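Local coordinates for pseudouridine synthase (Pyrococcus abyssi, PDB 2AUS), which probably isomerises uridine to pseudouridine in RNA, as the archaeal Cbf5-type enzyme of the TruB family, at residues E17-D22 against M304-M309; P90-L93 against V99-A102; P251-K256 against A279-G284; A261-G266 against L296-K301; V287-L292 against I316-E321. One frame throughout, in Å; residues are numbered along the deposited sequence.

Interaction 1: E17-D22 against M304-M309; sequences EVIVKD and MSTQEM
K21, just past the end of strand 18-20, reaches across to the helix that starts at T306, and its ammonium group donates a hydrogen bond to the main-chain carbonyl of M309, with NZ 2.8 Å from O. The nitrogen lies in the plane of that carbonyl, on a lone pair, at a C=O...N angle of 144°. Up to CE the lysine is extended; a turn at the last torsion (chi4 67°) then swings NZ onto the oxygen, while CE itself passes 3.3 Å from M309 O. NZ also bonds to R312 O, so one positive charge serves two carbonyls near the C-terminal end of the helix, where it would probably be favoured by the helix dipole. A methionine in its place would probably leave the carbonyls of M309 and R312 without their shared charged donor.

The apolar part is a single methyl-to-methyl touch, I19 CD1 against T306 CG2 at 3.9 Å. The hydroxyl of T306 is bonded to N278 O and I281 N, which is consistent with its methyl being the group turned to I19.

The helix begins with a capping bond: S305, at the N-cap, accepts from E308 N through OG at 3.3 Å, and M309 N closes the first turn on S305 O.

Strand 18-20 is an outermost strand of the sheet of the PUA domain, paired antiparallel to strand 274-278 through I19 and L277, and helix 306-311 packs M309 on I253, I274 and L277 of that same sheet.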
# COMPACT_ATOMS: atom_id res chain seq x y z
N GLU A 17 -0.12 21.17 42.03
CA GLU A 17 -0.10 20.96 43.47
C GLU A 17 -1.34 20.15 43.87
O GLU A 17 -2.39 20.27 43.24
CB GLU A 17 -0.10 22.32 44.15
CG GLU A 17 0.15 22.32 45.64
CD GLU A 17 0.70 23.65 46.11
OE1 GLU A 17 1.85 23.97 45.74
OE2 GLU A 17 -0.02 24.37 46.83
N VAL A 18 -1.20 19.30 44.89
CA VAL A 18 -2.31 18.49 45.37
C VAL A 18 -2.73 18.97 46.76
O VAL A 18 -1.90 19.13 47.65
CB VAL A 18 -1.92 16.99 45.47
CG1 VAL A 18 -3.07 16.19 46.07
CG2 VAL A 18 -1.56 16.44 44.10
N ILE A 19 -4.03 19.19 46.94
CA ILE A 19 -4.54 19.64 48.22
C ILE A 19 -5.41 18.55 48.84
O ILE A 19 -6.41 18.13 48.25
CB ILE A 19 -5.37 20.93 48.05
CG1 ILE A 19 -4.50 22.00 47.38
CG2 ILE A 19 -5.87 21.41 49.41
CD1 ILE A 19 -5.22 23.30 47.14
N VAL A 20 -5.01 18.09 50.02
CA VAL A 20 -5.73 17.03 50.72
C VAL A 20 -6.87 17.56 51.57
O VAL A 20 -6.69 18.41 52.44
CB VAL A 20 -4.78 16.22 51.62
CG1 VAL A 20 -5.56 15.14 52.34
CG2 VAL A 20 -3.68 15.60 50.79
N LYS A 21 -8.06 17.04 51.30
CA LYS A 21 -9.25 17.44 52.02
C LYS A 21 -9.47 16.45 53.17
O LYS A 21 -9.76 16.84 54.30
CB LYS A 21 -10.44 17.44 51.05
CG LYS A 21 -11.74 18.05 51.55
CD LYS A 21 -12.78 18.01 50.43
CE LYS A 21 -14.18 18.36 50.92
NZ LYS A 21 -14.30 19.78 51.35
N ASP A 22 -9.30 15.16 52.88
CA ASP A 22 -9.49 14.10 53.87
C ASP A 22 -8.19 13.34 54.11
O ASP A 22 -7.89 12.39 53.39
CB ASP A 22 -10.56 13.11 53.39
CG ASP A 22 -10.99 12.12 54.47
OD1 ASP A 22 -10.14 11.68 55.27
OD2 ASP A 22 -12.19 11.77 54.51
N MET A 304 -17.36 23.43 40.20
CA MET A 304 -16.85 24.44 41.10
C MET A 304 -15.33 24.46 41.03
O MET A 304 -14.72 23.65 40.34
CB MET A 304 -17.34 24.21 42.54
CG MET A 304 -17.39 22.77 43.01
SD MET A 304 -18.08 22.66 44.70
CE MET A 304 -19.83 22.59 44.34
N SER A 305 -14.72 25.41 41.72
CA SER A 305 -13.27 25.55 41.72
C SER A 305 -12.66 24.70 42.83
O SER A 305 -13.36 24.22 43.72
CB SER A 305 -12.88 27.01 41.95
OG SER A 305 -13.30 27.42 43.24
N THR A 306 -11.34 24.54 42.77
CA THR A 306 -10.63 23.77 43.78
C THR A 306 -10.95 24.31 45.16
O THR A 306 -11.24 23.55 46.09
CB THR A 306 -9.10 23.84 43.59
OG1 THR A 306 -8.72 23.08 42.44
CG2 THR A 306 -8.39 23.30 44.81
N GLN A 307 -10.89 25.63 45.30
CA GLN A 307 -11.15 26.28 46.57
C GLN A 307 -12.55 25.98 47.09
O GLN A 307 -12.73 25.68 48.27
CB GLN A 307 -10.97 27.80 46.44
CG GLN A 307 -10.96 28.53 47.77
CD GLN A 307 -9.97 27.93 48.76
OE1 GLN A 307 -8.80 27.73 48.43
NE2 GLN A 307 -10.44 27.64 49.97
N GLU A 308 -13.54 26.07 46.21
CA GLU A 308 -14.91 25.78 46.61
C GLU A 308 -15.06 24.32 47.04
O GLU A 308 -15.74 24.01 48.02
CB GLU A 308 -15.87 26.09 45.45
CG GLU A 308 -16.37 27.53 45.46
CD GLU A 308 -16.71 28.05 44.08
OE1 GLU A 308 -17.29 27.29 43.28
OE2 GLU A 308 -16.41 29.24 43.81
N MET A 309 -14.40 23.41 46.32
CA MET A 309 -14.48 22.00 46.65
C MET A 309 -13.87 21.72 48.02
O MET A 309 -14.32 20.82 48.74
CB MET A 309 -13.79 21.15 45.58
CG MET A 309 -14.60 21.07 44.29
SD MET A 309 -13.89 19.97 43.05
CE MET A 309 -13.60 21.12 41.69

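Interaction 2: P90-L93 against V99-A102; sequences PVAL and VVQA
A92 pushes its methyl group into the notch between V99 and V100, and it is the residue most covered by this contact. Its CB lies 3.6 Å from V100 CG1 and 3.8 Å from V99 CG1, so one small group on the strand is met by two branched side chains in succession. V100, the next most covered, does all its touching with CG1, which also passes 4.0 Å from A92 N and 4.3 Å from P90 O. This branch therefore lies along the strand backbone as well as over the methyl. V99 adds its CG1, which takes the crowded position between backbone N and carbonyl carbon (chi1 80°) and from there meets A92.

The strand 88-93 is part of the mixed sheet in the TruB-type catalytic domain, flanked by strands 47-53 and 75-77; the chain leaves it, turns through a few residues and comes back as a short 3-10 segment packed on the same strand. That segment is tied internally by A102 N to V99 O at 3.0 Å. The close approach of the two backbones, 6.3 Å between the CA atoms of A92 and V100, suits an alanine on the strand. V48 of the neighbouring strand touches both A92 and V99, which extends the apolar cluster across the sheet. On its far branch V99 meets L296, a residue of the PUA domain.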
# COMPACT_ATOMS: atom_id res chain seq x y z
N PRO A 90 -2.29 8.15 19.55
CA PRO A 90 -2.83 7.42 20.70
C PRO A 90 -4.11 6.69 20.29
O PRO A 90 -5.03 7.30 19.73
CB PRO A 90 -3.11 8.53 21.71
CG PRO A 90 -2.09 9.56 21.38
CD PRO A 90 -2.16 9.58 19.86
N VAL A 91 -4.16 5.40 20.56
CA VAL A 91 -5.34 4.61 20.23
C VAL A 91 -5.85 3.95 21.51
O VAL A 91 -5.18 3.07 22.06
CB VAL A 91 -5.02 3.53 19.17
CG1 VAL A 91 -6.28 2.77 18.80
CG2 VAL A 91 -4.42 4.17 17.93
N ALA A 92 -7.01 4.39 21.98
CA ALA A 92 -7.60 3.83 23.19
C ALA A 92 -8.35 2.55 22.81
O ALA A 92 -8.98 2.49 21.75
CB ALA A 92 -8.55 4.85 23.83
N LEU A 93 -8.28 1.55 23.67
CA LEU A 93 -8.91 0.26 23.39
C LEU A 93 -10.13 -0.11 24.23
O LEU A 93 -10.24 0.23 25.41
CB LEU A 93 -7.88 -0.86 23.56
CG LEU A 93 -6.46 -0.60 23.05
CD1 LEU A 93 -5.56 -1.75 23.47
CD2 LEU A 93 -6.46 -0.45 21.53
N VAL A 99 -11.50 7.49 26.36
CA VAL A 99 -10.54 8.27 27.15
C VAL A 99 -9.72 9.25 26.27
O VAL A 99 -9.08 10.17 26.78
CB VAL A 99 -9.56 7.35 27.95
CG1 VAL A 99 -8.45 6.82 27.04
CG2 VAL A 99 -8.99 8.12 29.13
N VAL A 100 -9.76 9.05 24.95
CA VAL A 100 -9.04 9.95 24.06
C VAL A 100 -9.63 11.36 24.12
O VAL A 100 -9.03 12.31 23.63
CB VAL A 100 -9.05 9.47 22.58
CG1 VAL A 100 -8.23 8.21 22.45
CG2 VAL A 100 -10.48 9.22 22.12
N GLN A 101 -10.80 11.48 24.73
CA GLN A 101 -11.45 12.78 24.89
C GLN A 101 -10.55 13.67 25.76
O GLN A 101 -10.55 14.89 25.65
CB GLN A 101 -12.82 12.63 25.57
CG GLN A 101 -13.59 13.94 25.74
CD GLN A 101 -14.66 13.86 26.83
OE1 GLN A 101 -15.37 12.86 26.95
NE2 GLN A 101 -14.80 14.94 27.61
N ALA A 102 -9.78 13.04 26.64
CA ALA A 102 -8.89 13.78 27.52
C ALA A 102 -7.73 14.40 26.74
O ALA A 102 -7.00 15.23 27.27
CB ALA A 102 -8.34 12.86 28.61

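Interaction 3: P251-K256 against A279-G284; sequences PKIWIK and AGIKKG
The carbonyl of I253, whose side chain touches I281, takes a short backbone bond from M290. It is one rung of the pairing between strands 252-255 and 286-291; I281, for its part, gives its backbone N to T306 OG1. With both main chains held in this way, the contact between the segments is made by apolar groups, and I281 contributes most of it.

The isoleucine lies outstretched. CG1 stands trans to the carbonyl carbon (chi1 -69°) and CD1 continues the extended line (chi2 176°), so the branch runs past P251 CB and on toward the strand. I281 CG1 meets P251 CB at 3.7 Å, with CD1 at 4.0 Å from the same atom. Farther along, CD1 comes to 3.9 Å from I253 CG1, the two side chains crossing obliquely, and to 4.0 Å from K252 O.

I281 also touches V287 and M309, and M309 touches I253 too, so the two isoleucines share a lid from helix 306-311. G280, with positive phi (70°), turns the loop just before I281. On the other side of the strand K252 lays CB over one face of the W254 ring, near its rim.

An isoleucine from the loop between strands 274-278 and 286-291, packed on strand 252-255 and under helix 306-311, belongs to the hydrophobic core of the PUA domain, a small, strongly curled beta fold.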
# COMPACT_ATOMS: atom_id res chain seq x y z
N PRO A 251 -6.25 17.93 35.23
CA PRO A 251 -6.40 18.23 36.66
C PRO A 251 -7.16 17.02 37.22
O PRO A 251 -8.09 16.52 36.57
CB PRO A 251 -7.28 19.48 36.66
CG PRO A 251 -7.03 20.09 35.31
CD PRO A 251 -6.99 18.90 34.41
N LYS A 252 -6.80 16.55 38.40
CA LYS A 252 -7.48 15.39 38.95
C LYS A 252 -8.16 15.60 40.28
O LYS A 252 -7.81 16.51 41.03
CB LYS A 252 -6.48 14.23 39.09
CG LYS A 252 -5.87 13.82 37.78
CD LYS A 252 -4.73 12.84 37.98
CE LYS A 252 -4.08 12.50 36.65
NZ LYS A 252 -2.94 11.56 36.83
N ILE A 253 -9.14 14.75 40.56
CA ILE A 253 -9.87 14.77 41.82
C ILE A 253 -9.90 13.31 42.28
O ILE A 253 -10.40 12.44 41.59
CB ILE A 253 -11.33 15.27 41.65
CG1 ILE A 253 -11.31 16.70 41.12
CG2 ILE A 253 -12.08 15.20 43.00
CD1 ILE A 253 -12.69 17.25 40.79
N TRP A 254 -9.31 13.06 43.45
CA TRP A 254 -9.24 11.72 44.01
C TRP A 254 -10.40 11.50 44.98
O TRP A 254 -10.64 12.30 45.88
CB TRP A 254 -7.89 11.54 44.71
CG TRP A 254 -6.74 11.43 43.76
CD1 TRP A 254 -6.20 10.28 43.26
CD2 TRP A 254 -5.94 12.51 43.23
NE1 TRP A 254 -5.12 10.57 42.47
CE2 TRP A 254 -4.94 11.93 42.43
CE3 TRP A 254 -5.98 13.91 43.36
CZ2 TRP A 254 -3.96 12.69 41.76
CZ3 TRP A 254 -5.01 14.68 42.69
CH2 TRP A 254 -4.02 14.06 41.90
N ILE A 255 -11.13 10.41 44.81
CA ILE A 255 -12.29 10.17 45.66
C ILE A 255 -12.27 8.92 46.51
O ILE A 255 -11.51 7.98 46.25
CB ILE A 255 -13.57 10.18 44.81
CG1 ILE A 255 -13.55 8.99 43.83
CG2 ILE A 255 -13.65 11.50 44.03
CD1 ILE A 255 -14.83 8.83 43.04
N LYS A 256 -13.11 8.93 47.54
CA LYS A 256 -13.23 7.80 48.46
C LYS A 256 -13.78 6.60 47.73
O LYS A 256 -14.45 6.74 46.71
CB LYS A 256 -14.18 8.16 49.61
CG LYS A 256 -13.84 9.44 50.32
CD LYS A 256 -14.85 9.75 51.43
CE LYS A 256 -14.54 11.11 52.06
NZ LYS A 256 -15.42 11.41 53.23
N ALA A 279 -4.77 21.76 42.59
CA ALA A 279 -5.10 23.16 42.78
C ALA A 279 -5.39 23.71 41.39
O ALA A 279 -5.17 23.04 40.38
CB ALA A 279 -3.91 23.90 43.38
N GLY A 280 -5.91 24.93 41.34
CA GLY A 280 -6.18 25.57 40.07
C GLY A 280 -7.31 25.05 39.22
O GLY A 280 -7.40 25.39 38.04
N ILE A 281 -8.18 24.21 39.77
CA ILE A 281 -9.30 23.71 38.99
C ILE A 281 -10.37 24.79 39.04
O ILE A 281 -10.61 25.38 40.09
CB ILE A 281 -9.91 22.42 39.56
CG1 ILE A 281 -8.94 21.25 39.39
CG2 ILE A 281 -11.24 22.11 38.87
CD1 ILE A 281 -9.45 19.97 40.02
N LYS A 282 -11.02 25.05 37.92
CA LYS A 282 -12.07 26.05 37.90
C LYS A 282 -13.28 25.55 37.12
O LYS A 282 -13.14 24.76 36.18
CB LYS A 282 -11.56 27.38 37.33
CG LYS A 282 -10.75 27.26 36.05
CD LYS A 282 -10.13 28.61 35.67
CE LYS A 282 -9.24 29.14 36.80
NZ LYS A 282 -8.69 30.50 36.52
N LYS A 283 -14.45 26.01 37.54
CA LYS A 283 -15.70 25.63 36.90
C LYS A 283 -15.54 25.57 35.39
O LYS A 283 -14.97 26.48 34.78
CB LYS A 283 -16.80 26.63 37.27
CG LYS A 283 -18.18 26.25 36.75
CD LYS A 283 -19.20 27.34 37.02
CE LYS A 283 -20.56 26.98 36.43
NZ LYS A 283 -21.14 25.78 37.08
N GLY A 284 -16.03 24.50 34.78
CA GLY A 284 -15.93 24.35 33.34
C GLY A 284 -14.77 23.49 32.87
O GLY A 284 -14.81 22.96 31.76

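Interaction 4: A261-G266 against L296-K301; sequences AAVAHG and LVALGK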
# COMPACT_ATOMS: atom_id res chain seq x y z
N ALA A 261 -18.09 3.93 43.87
CA ALA A 261 -19.24 3.09 43.58
C ALA A 261 -20.39 3.93 43.04
O ALA A 261 -21.02 3.59 42.03
CB ALA A 261 -19.68 2.33 44.83
N ALA A 262 -20.66 5.04 43.72
CA ALA A 262 -21.74 5.93 43.31
C ALA A 262 -21.51 6.49 41.91
O ALA A 262 -22.42 6.51 41.07
CB ALA A 262 -21.89 7.07 44.32
N VAL A 263 -20.29 6.95 41.64
CA VAL A 263 -19.97 7.50 40.33
C VAL A 263 -19.99 6.39 39.28
O VAL A 263 -20.46 6.60 38.16
CB VAL A 263 -18.58 8.19 40.32
CG1 VAL A 263 -18.19 8.56 38.91
CG2 VAL A 263 -18.61 9.43 41.19
N ALA A 264 -19.49 5.21 39.63
CA ALA A 264 -19.49 4.09 38.70
C ALA A 264 -20.92 3.70 38.33
O ALA A 264 -21.16 3.15 37.25
CB ALA A 264 -18.77 2.89 39.33
N HIS A 265 -21.86 3.96 39.24
CA HIS A 265 -23.26 3.63 38.98
C HIS A 265 -24.03 4.78 38.33
O HIS A 265 -25.26 4.78 38.33
CB HIS A 265 -23.95 3.21 40.28
CG HIS A 265 -23.59 1.82 40.73
ND1 HIS A 265 -22.31 1.49 41.12
CD2 HIS A 265 -24.33 0.69 40.84
CE1 HIS A 265 -22.28 0.21 41.45
NE2 HIS A 265 -23.49 -0.30 41.29
N GLY A 266 -23.31 5.77 37.80
CA GLY A 266 -23.97 6.87 37.12
C GLY A 266 -24.20 8.20 37.81
O GLY A 266 -24.64 9.15 37.17
N LEU A 296 -8.42 5.61 36.84
CA LEU A 296 -9.32 6.61 36.29
C LEU A 296 -10.76 6.13 36.48
O LEU A 296 -11.14 5.06 36.01
CB LEU A 296 -9.04 6.80 34.80
CG LEU A 296 -10.03 7.68 34.03
CD1 LEU A 296 -9.98 9.11 34.55
CD2 LEU A 296 -9.68 7.64 32.53
N VAL A 297 -11.56 6.93 37.15
CA VAL A 297 -12.95 6.56 37.36
C VAL A 297 -13.83 7.12 36.24
O VAL A 297 -14.62 6.41 35.62
CB VAL A 297 -13.50 7.11 38.69
CG1 VAL A 297 -14.97 6.69 38.85
CG2 VAL A 297 -12.63 6.62 39.86
N ALA A 298 -13.67 8.42 35.99
CA ALA A 298 -14.49 9.10 34.99
C ALA A 298 -13.93 10.46 34.61
O ALA A 298 -13.12 11.03 35.32
CB ALA A 298 -15.89 9.27 35.54
N LEU A 299 -14.38 10.96 33.46
CA LEU A 299 -13.98 12.27 32.98
C LEU A 299 -15.20 13.13 33.21
O LEU A 299 -16.34 12.66 33.10
CB LEU A 299 -13.63 12.23 31.49
CG LEU A 299 -12.29 11.61 31.13
CD1 LEU A 299 -12.07 11.65 29.61
CD2 LEU A 299 -11.17 12.38 31.84
N GLY A 300 -14.99 14.40 33.56
CA GLY A 300 -16.13 15.25 33.79
C GLY A 300 -15.81 16.73 33.74
O GLY A 300 -14.65 17.12 33.57
N LYS A 301 -16.84 17.54 33.89
CA LYS A 301 -16.70 18.99 33.87
C LYS A 301 -16.83 19.46 35.31
O LYS A 301 -17.81 19.17 35.98
CB LYS A 301 -17.80 19.62 33.01
CG LYS A 301 -17.62 21.11 32.77
CD LYS A 301 -18.85 21.72 32.08
CE LYS A 301 -19.11 21.11 30.69
NZ LYS A 301 -18.04 21.46 29.70
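In both V263 and V297 the CG1 branch stands trans to the backbone N (chi1 172° and 180°), and this brings the two CG1 methyls together, 3.7 Å apart, between helix and strand. The side chains cross at a slant, and V297 CG1 also lies 4.2 Å from V263 CB. The same V263 CG1 reaches A298 CB at 4.1 Å, so a single methyl on the helix rests against two successive strand residues.

That two neighbours on a strand both turn toward the helix follows from a classic beta bulge: V297 and A298 both face I289 of the adjoining strand. The bulge puts the larger valine and the smaller alanine side by side on the surface that V263 covers.

Just beyond V263 the helix ends in a Schellman motif. G266, with phi at 100°, is the C-prime residue, and its N bonds to V263 O at 3.0 Å; the following residue returns its N to A262 O. H265 folds its ring back on the last turn, and A261 O accepts both H265 ND1, at 2.6 Å, and H265 N, at 2.9 Å. The two donors come to the oxygen from opposite faces of the carbonyl plane; the bond from ND1, bent and with the oxygen tilted out of the ring plane, probably helps hold the imidazole against the last turn.

Helix 257-264 thus lies against the PUA sheet, its V263 touching V320 of strand 316-323 as well, while strand 296-302 runs between strands 286-291 and 316-323, antiparallel to each.

Interaction 5: V287-L292 against I316-E321; sequences VAIMTL and IAVDVE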
# COMPACT_ATOMS: atom_id res chain seq x y z
N VAL A 287 -11.97 17.52 34.00
CA VAL A 287 -11.18 16.92 35.06
C VAL A 287 -11.29 15.41 35.03
O VAL A 287 -12.23 14.85 34.47
CB VAL A 287 -11.63 17.41 36.46
CG1 VAL A 287 -11.49 18.92 36.55
CG2 VAL A 287 -13.08 16.98 36.74
N ALA A 288 -10.31 14.75 35.63
CA ALA A 288 -10.32 13.30 35.70
C ALA A 288 -10.57 12.92 37.16
O ALA A 288 -9.87 13.39 38.04
CB ALA A 288 -8.98 12.74 35.22
N ILE A 289 -11.58 12.09 37.39
CA ILE A 289 -11.92 11.63 38.73
C ILE A 289 -11.13 10.34 38.95
O ILE A 289 -11.24 9.41 38.15
CB ILE A 289 -13.41 11.31 38.85
CG1 ILE A 289 -14.24 12.57 38.57
CG2 ILE A 289 -13.69 10.70 40.22
CD1 ILE A 289 -15.72 12.36 38.69
N MET A 290 -10.37 10.29 40.04
CA MET A 290 -9.52 9.13 40.30
C MET A 290 -9.82 8.44 41.61
O MET A 290 -10.30 9.06 42.56
CB MET A 290 -8.05 9.58 40.34
CG MET A 290 -7.59 10.50 39.20
SD MET A 290 -7.60 9.79 37.55
CE MET A 290 -6.18 8.72 37.60
N THR A 291 -9.51 7.14 41.66
CA THR A 291 -9.68 6.40 42.90
C THR A 291 -8.39 6.68 43.67
O THR A 291 -7.43 7.22 43.11
CB THR A 291 -9.72 4.88 42.71
OG1 THR A 291 -8.43 4.45 42.25
CG2 THR A 291 -10.81 4.45 41.73
N LEU A 292 -8.36 6.27 44.94
CA LEU A 292 -7.18 6.45 45.76
C LEU A 292 -6.01 5.59 45.29
O LEU A 292 -4.90 5.72 45.80
CB LEU A 292 -7.51 6.17 47.23
CG LEU A 292 -8.48 7.22 47.79
CD1 LEU A 292 -8.92 6.90 49.22
CD2 LEU A 292 -7.79 8.56 47.71
N ILE A 316 -22.79 19.36 44.04
CA ILE A 316 -22.17 18.60 42.96
C ILE A 316 -20.84 19.25 42.59
O ILE A 316 -20.79 20.42 42.22
CB ILE A 316 -23.09 18.56 41.73
CG1 ILE A 316 -24.38 17.82 42.10
CG2 ILE A 316 -22.38 17.86 40.57
CD1 ILE A 316 -25.40 17.78 40.98
N ALA A 317 -19.76 18.48 42.71
CA ALA A 317 -18.44 19.00 42.39
C ALA A 317 -18.13 18.78 40.91
O ALA A 317 -17.48 19.61 40.28
CB ALA A 317 -17.39 18.33 43.26
N VAL A 318 -18.59 17.67 40.36
CA VAL A 318 -18.33 17.38 38.96
C VAL A 318 -19.51 16.76 38.22
O VAL A 318 -20.16 15.84 38.72
CB VAL A 318 -17.14 16.40 38.79
CG1 VAL A 318 -16.90 16.15 37.30
CG2 VAL A 318 -15.89 16.97 39.45
N ASP A 319 -19.77 17.27 37.02
CA ASP A 319 -20.82 16.72 36.18
C ASP A 319 -20.15 15.67 35.31
O ASP A 319 -19.47 15.99 34.34
CB ASP A 319 -21.45 17.80 35.30
CG ASP A 319 -22.78 18.28 35.84
OD1 ASP A 319 -23.62 17.42 36.18
OD2 ASP A 319 -23.00 19.51 35.92
N VAL A 320 -20.32 14.41 35.69
CA VAL A 320 -19.70 13.30 34.97
C VAL A 320 -20.21 13.16 33.54
O VAL A 320 -21.41 13.05 33.31
CB VAL A 320 -19.91 11.98 35.74
CG1 VAL A 320 -19.30 10.82 34.97
CG2 VAL A 320 -19.28 12.09 37.13
N GLU A 321 -19.29 13.15 32.59
CA GLU A 321 -19.64 13.03 31.18
C GLU A 321 -19.40 11.62 30.66
O GLU A 321 -20.08 11.17 29.74
CB GLU A 321 -18.85 14.04 30.35
CG GLU A 321 -18.97 15.46 30.87
CD GLU A 321 -18.30 16.47 29.96
OE1 GLU A 321 -17.12 16.27 29.61
OE2 GLU A 321 -18.97 17.48 29.62
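Inside the curled sheet of the PUA domain, V287 and I289 of one strand meet V318 and V320 of another that runs almost at a right angle to it, the two directions being 99° apart. The strands are not paired: strand 296-302 lies between them in the sheet, and their axes come no nearer than 9.2 Å, so side chains bridge the gap.

V287 and V318 reach toward each other tip to tip. With V287 CG1 anti to the carbonyl carbon (chi1 -59°), CG2 falls between the backbone N and the carbonyl carbon; V287 CG2 is 3.9 Å from V318 CG2 and equally close to CG1, and so nestles against both branches. I289 is drawn out to its end: CD1 lies 3.9 Å from V320 CG2, its side chain crossing that of V320 at about a right angle, and 4.2 Å from V318 CG1. V318 is therefore shared by both residues of the first strand.

A classic bulge, in which A317 and V318 both face L269, shapes the second strand beside the contact. I253 packs on V318 and I255 on I289, adding branched side chains from a third strand. Steep crossing of strands round a branched aliphatic interior is characteristic of the PUA pseudo-barrel.

Interactions 1, 3, 4 and 5 reach the same seven-stranded sheet and build the PUA domain; interaction 2 lies in the catalytic domain, its centre about 27 Å from that of interaction 1 and about 17 Å from those of 4 and 5. Centres of 4 and 5 lie about 6 Å apart, those of 3 and 5 about 7 Å. Interaction 1 spans the longest loop, with 2, 3 and 4 nested inside it, and adds an N-terminal strand to a sheet otherwise made of residues beyond 250. Interactions 3 and 4, 4 and 5, and 1 and 5 interlock along the chain. V99 on L296 and A102 on L299 join 2 to 4, so the catalytic and PUA domains pack together here.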